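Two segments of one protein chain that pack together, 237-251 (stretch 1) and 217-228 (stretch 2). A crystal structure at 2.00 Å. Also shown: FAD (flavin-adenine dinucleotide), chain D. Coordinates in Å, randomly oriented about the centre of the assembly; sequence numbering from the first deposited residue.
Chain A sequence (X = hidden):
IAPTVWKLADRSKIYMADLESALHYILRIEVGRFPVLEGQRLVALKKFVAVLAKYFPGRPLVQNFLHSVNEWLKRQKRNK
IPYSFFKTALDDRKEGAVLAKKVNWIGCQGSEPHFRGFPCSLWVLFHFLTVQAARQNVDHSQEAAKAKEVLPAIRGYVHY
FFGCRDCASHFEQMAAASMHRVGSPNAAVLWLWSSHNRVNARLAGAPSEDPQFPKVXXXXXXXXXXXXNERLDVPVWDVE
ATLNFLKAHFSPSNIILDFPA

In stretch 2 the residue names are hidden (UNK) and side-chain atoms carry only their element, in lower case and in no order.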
# COMPACT_ATOMS: atom_id res chain seq x y z
N TRP A 237 -4.43 21.94 6.80
CA TRP A 237 -4.14 20.86 7.73
C TRP A 237 -3.17 21.17 8.86
O TRP A 237 -2.17 21.88 8.67
CB TRP A 237 -3.58 19.65 6.97
CG TRP A 237 -4.47 19.10 5.91
CD1 TRP A 237 -4.44 19.37 4.58
CD2 TRP A 237 -5.54 18.17 6.11
NE1 TRP A 237 -5.42 18.67 3.93
CE2 TRP A 237 -6.11 17.92 4.84
CE3 TRP A 237 -6.07 17.53 7.23
CZ2 TRP A 237 -7.19 17.05 4.66
CZ3 TRP A 237 -7.15 16.66 7.06
CH2 TRP A 237 -7.69 16.43 5.78
N ASP A 238 -3.46 20.63 10.03
CA ASP A 238 -2.57 20.76 11.17
C ASP A 238 -1.64 19.56 10.94
O ASP A 238 -2.01 18.42 11.22
CB ASP A 238 -3.31 20.57 12.49
CG ASP A 238 -2.40 20.68 13.70
OD1 ASP A 238 -1.25 20.20 13.63
OD2 ASP A 238 -2.83 21.23 14.74
N VAL A 239 -0.47 19.81 10.39
CA VAL A 239 0.50 18.76 10.10
C VAL A 239 0.88 17.88 11.29
O VAL A 239 1.05 16.66 11.14
CB VAL A 239 1.77 19.36 9.48
CG1 VAL A 239 2.87 18.33 9.44
CG2 VAL A 239 1.46 19.86 8.08
N GLU A 240 1.02 18.47 12.47
CA GLU A 240 1.38 17.69 13.64
C GLU A 240 0.24 16.79 14.06
O GLU A 240 0.43 15.61 14.33
CB GLU A 240 1.76 18.61 14.81
CG GLU A 240 2.99 19.45 14.57
CD GLU A 240 3.47 20.13 15.85
OE1 GLU A 240 4.41 20.95 15.76
OE2 GLU A 240 2.90 19.83 16.92
N ALA A 241 -0.96 17.36 14.13
CA ALA A 241 -2.13 16.57 14.52
C ALA A 241 -2.36 15.45 13.49
O ALA A 241 -2.64 14.32 13.86
CB ALA A 241 -3.37 17.47 14.61
N THR A 242 -2.23 15.80 12.22
CA THR A 242 -2.42 14.86 11.11
C THR A 242 -1.42 13.70 11.23
O THR A 242 -1.79 12.53 11.07
CB THR A 242 -2.26 15.58 9.75
OG1 THR A 242 -3.28 16.59 9.64
CG2 THR A 242 -2.40 14.60 8.57
N LEU A 243 -0.16 14.01 11.51
CA LEU A 243 0.85 12.97 11.65
C LEU A 243 0.46 11.99 12.76
O LEU A 243 0.55 10.77 12.58
CB LEU A 243 2.23 13.58 11.96
CG LEU A 243 3.38 12.57 12.13
CD1 LEU A 243 3.56 11.77 10.82
CD2 LEU A 243 4.66 13.32 12.49
N ASN A 244 0.01 12.52 13.89
CA ASN A 244 -0.40 11.68 15.01
C ASN A 244 -1.60 10.84 14.63
O ASN A 244 -1.65 9.65 14.94
CB ASN A 244 -0.75 12.54 16.24
CG ASN A 244 0.47 13.19 16.86
OD1 ASN A 244 1.49 12.55 17.08
ND2 ASN A 244 0.37 14.49 17.14
N PHE A 245 -2.58 11.44 13.96
CA PHE A 245 -3.74 10.66 13.57
C PHE A 245 -3.29 9.52 12.65
O PHE A 245 -3.73 8.38 12.80
CB PHE A 245 -4.78 11.52 12.83
CG PHE A 245 -5.87 10.71 12.17
CD1 PHE A 245 -6.90 10.16 12.93
CD2 PHE A 245 -5.82 10.43 10.81
CE1 PHE A 245 -7.88 9.36 12.34
CE2 PHE A 245 -6.78 9.63 10.21
CZ PHE A 245 -7.82 9.09 10.98
N LEU A 246 -2.41 9.83 11.71
CA LEU A 246 -1.94 8.80 10.78
C LEU A 246 -1.27 7.64 11.55
O LEU A 246 -1.55 6.46 11.28
CB LEU A 246 -0.97 9.42 9.76
CG LEU A 246 -1.59 10.40 8.75
CD1 LEU A 246 -0.50 11.17 8.05
CD2 LEU A 246 -2.44 9.64 7.72
N LYS A 247 -0.42 7.96 12.51
CA LYS A 247 0.26 6.94 13.30
C LYS A 247 -0.74 6.10 14.09
O LYS A 247 -0.53 4.90 14.30
CB LYS A 247 1.28 7.58 14.24
CG LYS A 247 2.51 8.14 13.52
CD LYS A 247 3.44 8.88 14.50
CE LYS A 247 4.66 9.48 13.82
NZ LYS A 247 5.77 8.51 13.69
N ALA A 248 -1.83 6.72 14.52
CA ALA A 248 -2.87 6.02 15.27
C ALA A 248 -3.74 5.17 14.34
O ALA A 248 -4.07 4.03 14.65
CB ALA A 248 -3.74 7.02 16.03
N HIS A 249 -4.12 5.75 13.20
CA HIS A 249 -4.98 5.06 12.25
C HIS A 249 -4.34 3.83 11.61
O HIS A 249 -4.92 2.74 11.60
CB HIS A 249 -5.42 6.04 11.15
CG HIS A 249 -6.40 5.47 10.19
ND1 HIS A 249 -7.75 5.42 10.44
CD2 HIS A 249 -6.22 4.86 8.99
CE1 HIS A 249 -8.36 4.81 9.44
NE2 HIS A 249 -7.45 4.46 8.54
N PHE A 250 -3.13 4.00 11.09
CA PHE A 250 -2.42 2.88 10.46
C PHE A 250 -1.52 2.17 11.47
O PHE A 250 -0.31 2.12 11.30
CB PHE A 250 -1.59 3.39 9.28
CG PHE A 250 -2.42 3.98 8.17
CD1 PHE A 250 -3.19 3.16 7.36
CD2 PHE A 250 -2.43 5.35 7.94
CE1 PHE A 250 -3.96 3.70 6.31
CE2 PHE A 250 -3.19 5.90 6.90
CZ PHE A 250 -3.96 5.06 6.09
N SER A 251 -2.14 1.61 12.51
CA SER A 251 -1.40 0.89 13.55
C SER A 251 -2.01 -0.49 13.79
O SER A 251 -3.21 -0.69 13.58
CB SER A 251 -1.42 1.69 14.87
OG SER A 251 -2.72 1.68 15.43
N UNK A 217 -10.89 15.18 0.90
CA UNK A 217 -9.55 15.45 1.39
C UNK A 217 -9.54 14.74 2.74
O UNK A 217 -10.19 15.18 3.70
c UNK A 217 -9.33 16.95 1.51
c UNK A 217 -8.10 17.05 -0.70
o UNK A 217 -6.94 17.43 -0.54
c UNK A 217 -9.24 17.61 0.14
n UNK A 217 -8.42 16.12 -1.60
N UNK A 218 -8.82 13.63 2.78
CA UNK A 218 -8.73 12.74 3.93
C UNK A 218 -7.61 13.07 4.92
O UNK A 218 -6.51 13.43 4.53
c UNK A 218 -6.61 9.86 5.60
c UNK A 218 -6.02 9.04 6.56
c UNK A 218 -6.73 7.99 7.17
c UNK A 218 -10.03 9.54 4.43
c UNK A 218 -8.55 11.32 3.38
c UNK A 218 -8.04 7.73 6.84
n UNK A 218 -9.91 8.53 5.35
c UNK A 218 -8.64 8.55 5.87
c UNK A 218 -7.95 9.61 5.24
c UNK A 218 -8.85 10.22 4.32
N UNK A 219 -7.86 12.89 6.23
CA UNK A 219 -9.10 12.40 6.84
C UNK A 219 -10.18 13.47 6.97
O UNK A 219 -9.89 14.64 7.26
c UNK A 219 -7.59 12.96 8.57
c UNK A 219 -8.62 11.89 8.19
c UNK A 219 -6.84 13.18 7.26
N UNK A 220 -11.46 13.10 6.76
CA UNK A 220 -12.53 14.10 6.87
C UNK A 220 -12.69 14.52 8.33
O UNK A 220 -12.20 13.84 9.24
c UNK A 220 -12.01 11.76 6.44
c UNK A 220 -13.75 13.36 6.32
c UNK A 220 -13.49 11.94 6.74
N UNK A 221 -13.38 15.63 8.56
CA UNK A 221 -13.58 16.13 9.93
C UNK A 221 -14.22 15.16 10.92
O UNK A 221 -13.87 15.15 12.09
n UNK A 221 -13.10 21.21 11.26
c UNK A 221 -14.37 17.44 9.89
c UNK A 221 -12.90 21.64 10.01
c UNK A 221 -14.34 19.85 9.12
n UNK A 221 -12.11 22.68 9.80
n UNK A 221 -13.47 21.01 8.98
c UNK A 221 -13.52 18.62 9.46
N UNK A 222 -15.15 14.34 10.45
CA UNK A 222 -15.80 13.40 11.35
C UNK A 222 -14.83 12.31 11.81
O UNK A 222 -15.05 11.67 12.84
c UNK A 222 -16.70 11.64 9.72
o UNK A 222 -17.80 10.66 7.84
o UNK A 222 -19.02 11.14 9.61
c UNK A 222 -17.03 12.77 10.68
c UNK A 222 -17.92 11.11 9.00
N UNK A 223 -13.76 12.11 11.06
CA UNK A 223 -12.78 11.09 11.41
C UNK A 223 -11.71 11.70 12.32
O UNK A 223 -11.35 11.12 13.34
c UNK A 223 -12.14 10.53 10.14
c UNK A 223 -11.93 9.01 10.08
c UNK A 223 -11.13 8.66 8.82
c UNK A 223 -11.20 8.55 11.31
N UNK A 224 -11.20 12.87 11.94
CA UNK A 224 -10.18 13.56 12.73
C UNK A 224 -10.46 15.06 12.69
O UNK A 224 -10.11 15.73 11.74
c UNK A 224 -8.77 13.29 12.19
s UNK A 224 -7.46 14.18 13.11
N UNK A 225 -11.08 15.58 13.74
CA UNK A 225 -11.40 17.00 13.77
C UNK A 225 -10.20 17.89 14.06
O UNK A 225 -10.12 18.99 13.55
c UNK A 225 -12.52 17.30 14.77
o UNK A 225 -12.22 16.82 16.06
N UNK A 226 -9.27 17.40 14.88
CA UNK A 226 -8.09 18.19 15.22
C UNK A 226 -7.12 18.35 14.05
O UNK A 226 -6.31 19.26 14.03
c UNK A 226 -7.36 17.56 16.41
N UNK A 227 -7.22 17.46 13.07
CA UNK A 227 -6.35 17.50 11.90
C UNK A 227 -6.61 18.74 11.06
O UNK A 227 -5.78 19.15 10.25
s UNK A 227 -6.07 14.66 11.71
c UNK A 227 -6.59 16.26 11.03
N UNK A 228 -7.79 19.32 11.27
CA UNK A 228 -8.25 20.49 10.53
C UNK A 228 -8.12 21.84 11.23
O UNK A 228 -8.58 22.01 12.36
n UNK A 228 -10.06 19.14 7.94
c UNK A 228 -10.15 17.78 9.64
c UNK A 228 -9.98 19.08 9.31
c UNK A 228 -9.72 20.29 10.16
c UNK A 228 -10.28 17.93 7.46
n UNK A 228 -10.33 17.09 8.47
PA FAD D . -8.76 5.00 -2.08
O1A FAD D . -8.33 3.72 -2.72
O2A FAD D . -8.35 6.34 -2.59
O5B FAD D . -8.42 4.99 -0.55
C5B FAD D . -8.22 3.83 0.25
C4B FAD D . -8.67 4.30 1.61
O4B FAD D . -7.48 4.86 2.23
C3B FAD D . -9.93 5.12 1.97
O3B FAD D . -11.16 4.38 2.04
C2B FAD D . -9.47 5.77 3.19
O2B FAD D . -9.69 5.07 4.37
C1B FAD D . -7.95 5.96 3.02
N9A FAD D . -7.44 7.18 2.48
C8A FAD D . -7.99 8.15 1.59
N7A FAD D . -7.25 9.17 1.34
C5A FAD D . -6.12 8.91 2.10
C6A FAD D . -4.96 9.68 2.28
N6A FAD D . -4.78 10.89 1.72
N1A FAD D . -3.95 9.24 3.12
C2A FAD D . -4.05 8.09 3.85
N3A FAD D . -5.21 7.31 3.67
C4A FAD D . -6.22 7.78 2.77
N1 FAD D . -7.26 5.92 -10.38
C2 FAD D . -7.65 6.66 -11.47
O2 FAD D . -8.81 6.49 -11.88
N3 FAD D . -6.62 7.50 -11.89
C4 FAD D . -5.33 7.64 -11.33
O4 FAD D . -4.49 8.44 -11.88
C4X FAD D . -5.04 6.85 -10.24
N5 FAD D . -3.72 6.84 -9.68
C5X FAD D . -3.32 5.97 -8.63
C6 FAD D . -1.97 5.98 -8.24
C7 FAD D . -1.57 5.12 -7.17
C7M FAD D . -0.09 5.18 -6.81
C8 FAD D . -2.52 4.28 -6.51
C8M FAD D . -2.31 3.33 -5.35
C9 FAD D . -3.84 4.27 -6.95
C9A FAD D . -4.32 5.05 -8.03
N10 FAD D . -5.66 5.23 -8.65
C10 FAD D . -6.04 5.96 -9.75
C1' FAD D . -6.74 4.62 -7.94
C2' FAD D . -7.45 5.42 -6.89
O2' FAD D . -6.51 6.24 -6.16
C3' FAD D . -8.29 4.69 -5.89
O3' FAD D . -7.51 3.69 -5.24
C4' FAD D . -9.64 4.12 -6.28
O4' FAD D . -10.36 5.06 -7.14
C5' FAD D . -10.51 3.61 -5.22
O5' FAD D . -10.88 4.73 -4.41
P FAD D . -11.49 4.63 -2.98
O1P FAD D . -12.48 5.71 -2.98
O2P FAD D . -12.01 3.28 -2.66
O3P FAD D . -10.34 4.97 -1.90
O HOH W 1 -6.42 19.09 1.25
O HOH W 2 -5.32 21.45 15.38

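Position 217 carries three side-chain carbons, the third bearing one oxygen and one nitrogen: an unbranched chain ending in an amide. Its CB lies 3.8 Å from Trp237 CZ2. This is Gln217, whose OE1 accepts from a water at 2.5 Å; that water in turn accepts from Trp237 NE1 at 2.9 Å, so the amide serves the indole nitrogen through a bridge.

At position 218 one carbon leads to fused five- and six-membered rings holding eight carbons and one nitrogen, which can only be Trp218. Its CA-to-CB bond points away from the helix, but the long indole brings its end back. CZ3 lies 3.8 Å from Leu246 CD2, and CH2 lies 3.5 Å from Phe245 CE2 and 3.7 Å from His249 CD2. The indole edge meets the face of the His249 ring, with planes at 75°, while one face of the indole lies against the FAD. A broad, flat side chain suits a place between helix and cofactor.

Three carbons close a ring onto the backbone nitrogen at position 219, the mark of Pro219. The peptide bond before it is cis, a form proline tolerates well. Its CB is 3.5 Å from Phe245 CE2 and its CD 3.5 Å from Trp237 CZ3.

The same closed ring at position 220 gives Pro220, which points away and touches nothing on stretch 1; its carbonyl accepts from the backbone nitrogens of 223 and 224.

Position 221 has three carbons, a nitrogen, then a carbon with two more nitrogens: Arg221. Position 222 has three carbons, the last with two oxygens: Glu222. Both are exposed and make no contact with the helix, as suits charged groups.

Four carbons forked at the second identify position 223 as Leu223; one branch tip, CD2, reaches 3.4 Å from Phe245 CZ at the ring edge.

Position 224 is one carbon and one sulfur, Cys224. Its CB sits over a face of the Phe245 ring, 3.7 Å from CD1, and its sulfur lies 2.0 Å from the sulfur at position 227, a disulfide.

A carbon and an oxygen make position 225 Ser225, exposed and beyond reach of the helix; it opens a type I turn ending at 228. The single carbon at 226 is Ala226, small enough for its CB to lie 4.4 Å from Ala241 CB.

Position 227, again carbon and sulfur, is Cys227. Its SG, the other half of the disulfide, is 3.6 Å from Phe245 CB.

Position 228 has one carbon, then a five-membered ring of three carbons and two nitrogens: His228. NE2 donates to Pro219 O at 2.8 Å, and Trp237 CZ3 lies over a ring face, 3.4 Å from CE1.

The contact thus has two parts. Before the helix, Asp238 N donates to Cys227 O at 2.8 Å, nearly straight, while Trp237 packs against Pro219 and His228. Along the helix, Phe245 fits among Trp218, Pro219, Leu223 and the disulfide, which ties its own loop together.

Stretch 2 217-228: QWPPRELCSACH
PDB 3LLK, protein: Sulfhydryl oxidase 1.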